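Local coordinates for putative uncharacterized protein (Streptococcus mutans, PDB 3L7T) that binds zinc as a VOC-family protein of the glyoxalase superfamily and may have lactoylglutathione lyase activity, at residues A[4-9]-A[50-55]; A[20-25]-A[120-125]. All coordinates share one frame; numbering follows the deposited sequence.

Contact 1. Residues A[4-9]-A[50-55]; sequences KAVHHV and GDIELE. With ZN (zinc ion), chain E.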
loop_
_atom_site.group_PDB
_atom_site.type_symbol
_atom_site.label_atom_id
_atom_site.label_comp_id
_atom_site.label_asym_id
_atom_site.label_seq_id
_atom_site.Cartn_x
_atom_site.Cartn_y
_atom_site.Cartn_z
ATOM N N LYS A 4 -12.733 -8.806 4.382
ATOM C CA LYS A 4 -12.406 -10.202 4.138
ATOM C C LYS A 4 -10.988 -10.374 3.594
ATOM O O LYS A 4 -10.329 -11.369 3.859
ATOM C CB LYS A 4 -13.379 -10.800 3.112
ATOM C CG LYS A 4 -14.822 -10.862 3.566
ATOM C CD LYS A 4 -15.753 -10.940 2.369
ATOM C CE LYS A 4 -15.871 -12.350 1.851
ATOM N NZ LYS A 4 -16.658 -12.386 0.592
ATOM N N ALA A 5 -10.554 -9.404 2.804
ATOM C CA ALA A 5 -9.332 -9.528 2.025
ATOM C C ALA A 5 -9.065 -8.152 1.425
ATOM O O ALA A 5 -9.906 -7.257 1.514
ATOM C CB ALA A 5 -9.502 -10.584 0.920
ATOM N N VAL A 6 -7.837 -7.937 0.992
ATOM C CA VAL A 6 -7.524 -6.767 0.189
ATOM C C VAL A 6 -8.064 -7.003 -1.213
ATOM O O VAL A 6 -7.873 -8.079 -1.788
ATOM C CB VAL A 6 -6.003 -6.510 0.157
ATOM C CG1 VAL A 6 -5.673 -5.415 -0.835
ATOM C CG2 VAL A 6 -5.560 -6.083 1.533
ATOM N N HIS A 7 -8.720 -5.991 -1.753
ATOM C CA HIS A 7 -9.197 -6.012 -3.126
ATOM C C HIS A 7 -8.119 -5.493 -4.070
ATOM O O HIS A 7 -7.790 -6.133 -5.083
ATOM C CB HIS A 7 -10.437 -5.131 -3.246
ATOM C CG HIS A 7 -11.010 -5.130 -4.626
ATOM N ND1 HIS A 7 -10.665 -4.195 -5.569
ATOM C CD2 HIS A 7 -11.876 -5.981 -5.230
ATOM C CE1 HIS A 7 -11.273 -4.483 -6.713
ATOM N NE2 HIS A 7 -12.032 -5.549 -6.522
ATOM N N HIS A 8 -7.571 -4.330 -3.731
ATOM C CA HIS A 8 -6.476 -3.753 -4.528
ATOM C C HIS A 8 -5.658 -2.761 -3.712
ATOM O O HIS A 8 -6.090 -2.288 -2.642
ATOM C CB HIS A 8 -7.030 -3.098 -5.829
ATOM C CG HIS A 8 -7.836 -1.854 -5.600
ATOM N ND1 HIS A 8 -9.210 -1.866 -5.472
ATOM C CD2 HIS A 8 -7.469 -0.550 -5.566
ATOM C CE1 HIS A 8 -9.652 -0.623 -5.363
ATOM N NE2 HIS A 8 -8.606 0.187 -5.369
ATOM N N VAL A 9 -4.450 -2.488 -4.211
ATOM C CA VAL A 9 -3.559 -1.491 -3.630
ATOM C C VAL A 9 -3.232 -0.577 -4.792
ATOM O O VAL A 9 -2.970 -1.062 -5.895
ATOM C CB VAL A 9 -2.236 -2.138 -3.187
ATOM C CG1 VAL A 9 -1.419 -1.127 -2.374
ATOM C CG2 VAL A 9 -2.536 -3.350 -2.280
ATOM N N GLY A 50 -1.827 -12.400 -8.031
ATOM C CA GLY A 50 -2.716 -13.392 -7.420
ATOM C C GLY A 50 -4.123 -12.825 -7.275
ATOM O O GLY A 50 -4.684 -12.319 -8.246
ATOM N N ASP A 51 -4.680 -12.838 -6.063
ATOM C CA ASP A 51 -6.067 -12.392 -5.885
ATOM C C ASP A 51 -6.245 -10.904 -5.652
ATOM O O ASP A 51 -7.331 -10.456 -5.357
ATOM C CB ASP A 51 -6.759 -13.137 -4.742
ATOM C CG ASP A 51 -6.545 -14.629 -4.801
ATOM O OD1 ASP A 51 -6.786 -15.256 -5.866
ATOM O OD2 ASP A 51 -6.178 -15.181 -3.740
ATOM N N ILE A 52 -5.186 -10.121 -5.785
ATOM C CA ILE A 52 -5.285 -8.715 -5.459
ATOM C C ILE A 52 -4.892 -7.994 -6.740
ATOM O O ILE A 52 -3.971 -8.433 -7.427
ATOM C CB ILE A 52 -4.298 -8.385 -4.305
ATOM C CG1 ILE A 52 -4.871 -8.914 -2.988
ATOM C CG2 ILE A 52 -3.991 -6.881 -4.225
ATOM C CD1 ILE A 52 -3.903 -8.961 -1.834
ATOM N N GLU A 53 -5.494 -6.850 -7.015
ATOM C CA GLU A 53 -5.001 -6.024 -8.118
ATOM C C GLU A 53 -4.036 -4.940 -7.614
ATOM O O GLU A 53 -4.175 -4.452 -6.507
ATOM C CB GLU A 53 -6.175 -5.378 -8.863
ATOM C CG GLU A 53 -7.118 -6.396 -9.508
ATOM C CD GLU A 53 -8.161 -5.738 -10.413
ATOM O OE1 GLU A 53 -8.051 -4.525 -10.707
ATOM O OE2 GLU A 53 -9.107 -6.435 -10.817
ATOM N N LEU A 54 -3.084 -4.545 -8.447
ATOM C CA LEU A 54 -2.291 -3.326 -8.196
ATOM C C LEU A 54 -2.768 -2.283 -9.182
ATOM O O LEU A 54 -2.807 -2.558 -10.377
ATOM C CB LEU A 54 -0.806 -3.608 -8.482
ATOM C CG LEU A 54 -0.231 -4.785 -7.725
ATOM C CD1 LEU A 54 1.279 -4.930 -8.110
ATOM C CD2 LEU A 54 -0.407 -4.636 -6.245
ATOM N N GLU A 55 -3.185 -1.114 -8.694
ATOM C CA GLU A 55 -3.683 -0.066 -9.573
ATOM C C GLU A 55 -2.600 0.975 -9.683
ATOM O O GLU A 55 -2.315 1.654 -8.711
ATOM C CB GLU A 55 -4.914 0.616 -8.972
ATOM C CG GLU A 55 -6.162 -0.225 -8.929
ATOM C CD GLU A 55 -7.383 0.592 -8.551
ATOM O OE1 GLU A 55 -7.209 1.701 -7.969
ATOM O OE2 GLU A 55 -8.492 0.029 -8.683
HETATM ZN ZN ZN E . -8.759 2.573 -5.836
HETATM O O HOH W 1 -9.182 -9.891 -3.088
HETATM O O HOH W 2 -9.172 -8.146 -6.248
#
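H8 on strand 5-9 and E53 on strand 52-55 lie opposite each other in a parallel ladder. V9 N donates to E53 O at 3.0 Å. The ladder goes on through E53 N to H7 O and E55 N to V9 O. The H8 side chain leaves on the same side of the sheet as E53. Its CB rests 3.9 Å from E53 CB. CG sits between the backbone N and the carbonyl carbon (chi1 69°), and the ring stands up from the sheet. The E55 carboxylate reaches it and lies over one ring face with the planes 21° apart. Its exact spacing is doubtful, because two carbons are modelled too close. H8 ND1 donates to H7 ND1 at 2.7 Å. The bond is nearly straight and lies in both ring planes. At the tip, H8 NE2 binds zinc at 2.4 Å. E55 OE1 reaches the same zinc at a longer 2.8 Å, and H84 of the second subunit is a further ligand. E55 OE2 has a salt bridge to K44; E53 has one to R33.

Behind H8, I52 CD1 packs on V6 CB at 3.8 Å. Two waters tie D51 O to V6 O and H7 O where the strands part. Strand 5-9 also pairs antiparallel with a strand of the second subunit. The chemistry is that of a metal site built across a dimer interface: with its ND1 hydrogen given to H7, H8 turns NE2 to zinc, and H7 acts as a second-shell residue that fixes the ring's rotation.

Contact 2. Residues A[20-25]-A[120-125]; sequences YEFYVN and AFFFDP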
loop_
_atom_site.group_PDB
_atom_site.type_symbol
_atom_site.label_atom_id
_atom_site.label_comp_id
_atom_site.label_asym_id
_atom_site.label_seq_id
_atom_site.Cartn_x
_atom_site.Cartn_y
_atom_site.Cartn_z
ATOM N N TYR A 20 5.469 1.689 -16.336
ATOM C CA TYR A 20 4.811 0.608 -17.059
ATOM C C TYR A 20 5.889 -0.399 -17.451
ATOM O O TYR A 20 5.741 -1.604 -17.256
ATOM C CB TYR A 20 4.141 1.156 -18.327
ATOM C CG TYR A 20 3.436 0.089 -19.130
ATOM C CD1 TYR A 20 2.051 0.030 -19.168
ATOM C CD2 TYR A 20 4.158 -0.824 -19.884
ATOM C CE1 TYR A 20 1.388 -0.954 -19.916
ATOM C CE2 TYR A 20 3.502 -1.843 -20.610
ATOM C CZ TYR A 20 2.137 -1.891 -20.610
ATOM O OH TYR A 20 1.511 -2.871 -21.356
ATOM N N GLU A 21 6.987 0.103 -17.999
ATOM C CA GLU A 21 8.141 -0.763 -18.284
ATOM C C GLU A 21 8.601 -1.578 -17.049
ATOM O O GLU A 21 8.783 -2.800 -17.120
ATOM C CB GLU A 21 9.298 0.095 -18.832
ATOM C CG GLU A 21 10.665 -0.601 -18.894
ATOM C CD GLU A 21 10.709 -1.779 -19.877
ATOM O OE1 GLU A 21 9.995 -1.741 -20.901
ATOM O OE2 GLU A 21 11.446 -2.756 -19.602
ATOM N N PHE A 22 8.754 -0.907 -15.912
ATOM C CA PHE A 22 9.221 -1.565 -14.696
ATOM C C PHE A 22 8.254 -2.673 -14.253
ATOM O O PHE A 22 8.639 -3.829 -14.099
ATOM C CB PHE A 22 9.405 -0.519 -13.585
ATOM C CG PHE A 22 9.845 -1.095 -12.257
ATOM C CD1 PHE A 22 11.198 -1.346 -12.011
ATOM C CD2 PHE A 22 8.927 -1.348 -11.235
ATOM C CE1 PHE A 22 11.621 -1.796 -10.762
ATOM C CE2 PHE A 22 9.350 -1.798 -9.993
ATOM C CZ PHE A 22 10.689 -2.074 -9.769
ATOM N N TYR A 23 7.003 -2.308 -13.990
ATOM C CA TYR A 23 6.014 -3.262 -13.465
ATOM C C TYR A 23 5.611 -4.384 -14.435
ATOM O O TYR A 23 5.376 -5.530 -14.029
ATOM C CB TYR A 23 4.777 -2.493 -12.949
ATOM C CG TYR A 23 5.043 -1.752 -11.619
ATOM C CD1 TYR A 23 5.094 -2.451 -10.414
ATOM C CD2 TYR A 23 5.290 -0.372 -11.589
ATOM C CE1 TYR A 23 5.400 -1.831 -9.220
ATOM C CE2 TYR A 23 5.605 0.275 -10.378
ATOM C CZ TYR A 23 5.649 -0.468 -9.194
ATOM O OH TYR A 23 5.944 0.138 -7.983
ATOM N N VAL A 24 5.371 -4.014 -15.685
ATOM C CA VAL A 24 4.802 -4.952 -16.652
ATOM C C VAL A 24 5.939 -5.732 -17.326
ATOM O O VAL A 24 5.947 -6.959 -17.317
ATOM C CB VAL A 24 3.916 -4.239 -17.705
ATOM C CG1 VAL A 24 3.416 -5.223 -18.751
ATOM C CG2 VAL A 24 2.704 -3.520 -17.044
ATOM N N ASN A 25 6.979 -5.037 -17.765
ATOM C CA ASN A 25 8.066 -5.706 -18.503
ATOM C C ASN A 25 9.231 -6.301 -17.708
ATOM O O ASN A 25 9.778 -7.338 -18.077
ATOM C CB ASN A 25 8.555 -4.819 -19.650
ATOM C CG ASN A 25 7.475 -4.594 -20.687
ATOM O OD1 ASN A 25 6.556 -5.405 -20.808
ATOM N ND2 ASN A 25 7.559 -3.488 -21.418
ATOM N N ALA A 120 14.288 -9.449 0.900
ATOM C CA ALA A 120 15.220 -8.472 0.344
ATOM C C ALA A 120 14.409 -7.307 -0.219
ATOM O O ALA A 120 13.350 -7.528 -0.785
ATOM C CB ALA A 120 16.059 -9.109 -0.739
ATOM N N PHE A 121 14.863 -6.082 0.026
ATOM C CA PHE A 121 14.274 -4.891 -0.590
ATOM C C PHE A 121 14.868 -4.495 -1.928
ATOM O O PHE A 121 16.095 -4.542 -2.149
ATOM C CB PHE A 121 14.358 -3.682 0.348
ATOM C CG PHE A 121 13.358 -3.708 1.473
ATOM C CD1 PHE A 121 12.070 -3.196 1.295
ATOM C CD2 PHE A 121 13.718 -4.207 2.714
ATOM C CE1 PHE A 121 11.153 -3.200 2.337
ATOM C CE2 PHE A 121 12.813 -4.220 3.761
ATOM C CZ PHE A 121 11.526 -3.723 3.573
ATOM N N PHE A 122 13.990 -4.025 -2.803
ATOM C CA PHE A 122 14.389 -3.323 -4.028
ATOM C C PHE A 122 13.448 -2.129 -4.153
ATOM O O PHE A 122 12.641 -1.896 -3.256
ATOM C CB PHE A 122 14.324 -4.269 -5.240
ATOM C CG PHE A 122 12.955 -4.817 -5.535
ATOM C CD1 PHE A 122 12.280 -4.420 -6.689
ATOM C CD2 PHE A 122 12.403 -5.850 -4.753
ATOM C CE1 PHE A 122 11.092 -5.013 -7.041
ATOM C CE2 PHE A 122 11.207 -6.418 -5.082
ATOM C CZ PHE A 122 10.528 -5.993 -6.232
ATOM N N PHE A 123 13.557 -1.353 -5.229
ATOM C CA PHE A 123 12.807 -0.097 -5.315
ATOM C C PHE A 123 12.244 0.122 -6.706
ATOM O O PHE A 123 12.838 -0.299 -7.674
ATOM C CB PHE A 123 13.698 1.083 -4.915
ATOM C CG PHE A 123 14.252 0.959 -3.527
ATOM C CD1 PHE A 123 13.578 1.509 -2.449
ATOM C CD2 PHE A 123 15.382 0.192 -3.296
ATOM C CE1 PHE A 123 14.043 1.334 -1.161
ATOM C CE2 PHE A 123 15.839 -0.022 -2.001
ATOM C CZ PHE A 123 15.183 0.568 -0.933
ATOM N N ASP A 124 11.088 0.778 -6.792
ATOM C CA ASP A 124 10.516 1.115 -8.073
ATOM C C ASP A 124 11.163 2.422 -8.534
ATOM O O ASP A 124 11.989 2.990 -7.797
ATOM C CB ASP A 124 8.966 1.126 -8.023
ATOM C CG ASP A 124 8.348 2.494 -7.745
ATOM O OD1 ASP A 124 9.017 3.436 -7.220
ATOM O OD2 ASP A 124 7.099 2.587 -7.989
ATOM N N PRO A 125 10.912 2.815 -9.787
ATOM C CA PRO A 125 11.570 3.997 -10.340
ATOM C C PRO A 125 11.383 5.273 -9.523
ATOM O O PRO A 125 12.177 6.211 -9.673
ATOM C CB PRO A 125 10.920 4.144 -11.729
ATOM C CG PRO A 125 10.539 2.739 -12.092
ATOM C CD PRO A 125 10.091 2.118 -10.791
#
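F22 and Y23 of the helix meet the end of strand 120-123 and the D124-P125 turn beyond it. Most of the contact is nonpolar. CG of F22 stands anti to the backbone N (chi1 178°), and the ring is directed at the strand end. Two CH-pi contacts come over one face of this ring. P125 CD lies 3.7 Å from the F22 ring centroid, nearly above it. D124 CA lies 4.0 Å from that centroid, further from the normal. D124 CB also touches F22 at CE2, 3.5 Å away. At its far end F22 reaches F122: CZ comes to the edge of the F122 ring, 4.0 Å from CE1. Both rings also pack on L130 of strand 129-133, and I104 and L27 touch F22.

There is one hydrogen bond. Y23 OH donates to D124 OD2 at 2.7 Å. The hydroxyl meets the anti side of the carboxylate, 25° out of its plane, and the Y23 ring is turned well away from that plane at 72°. The other oxygen, D124 OD1, takes backbone N-H groups of D126 and L128. D124 therefore holds the turn after the strand with one oxygen and the helix with the other.

Inside the helix, F22 CD2 lies 3.7 Å above the middle of the Y23 ring. This is typical of the paired beta-alpha-beta-beta-beta modules of the VOC fold: helix 16-26 packs on the sheet of its own module through Y20 and V24, and F22 and Y23 join it to the end of strand 118-123 in the other.

Contact 1 and contact 2 have centres about 18 Å apart, and their nearest atoms are about 5 Å apart without touching. Strand 5-12 runs on in the chain to helix 16-26, so the first segments of the two are close in sequence. Strand 42-49 lies between them: L47 touches both L54 of contact 1 and Y23 of contact 2. Contact 1 holds zinc ligands. Contact 2 has none, but F122 lies about 6 Å, side chain to side chain, from E131, a zinc-binding residue not metal-bound in this chain. F121 meets H84, whose copy in the second subunit binds the zinc of contact 1.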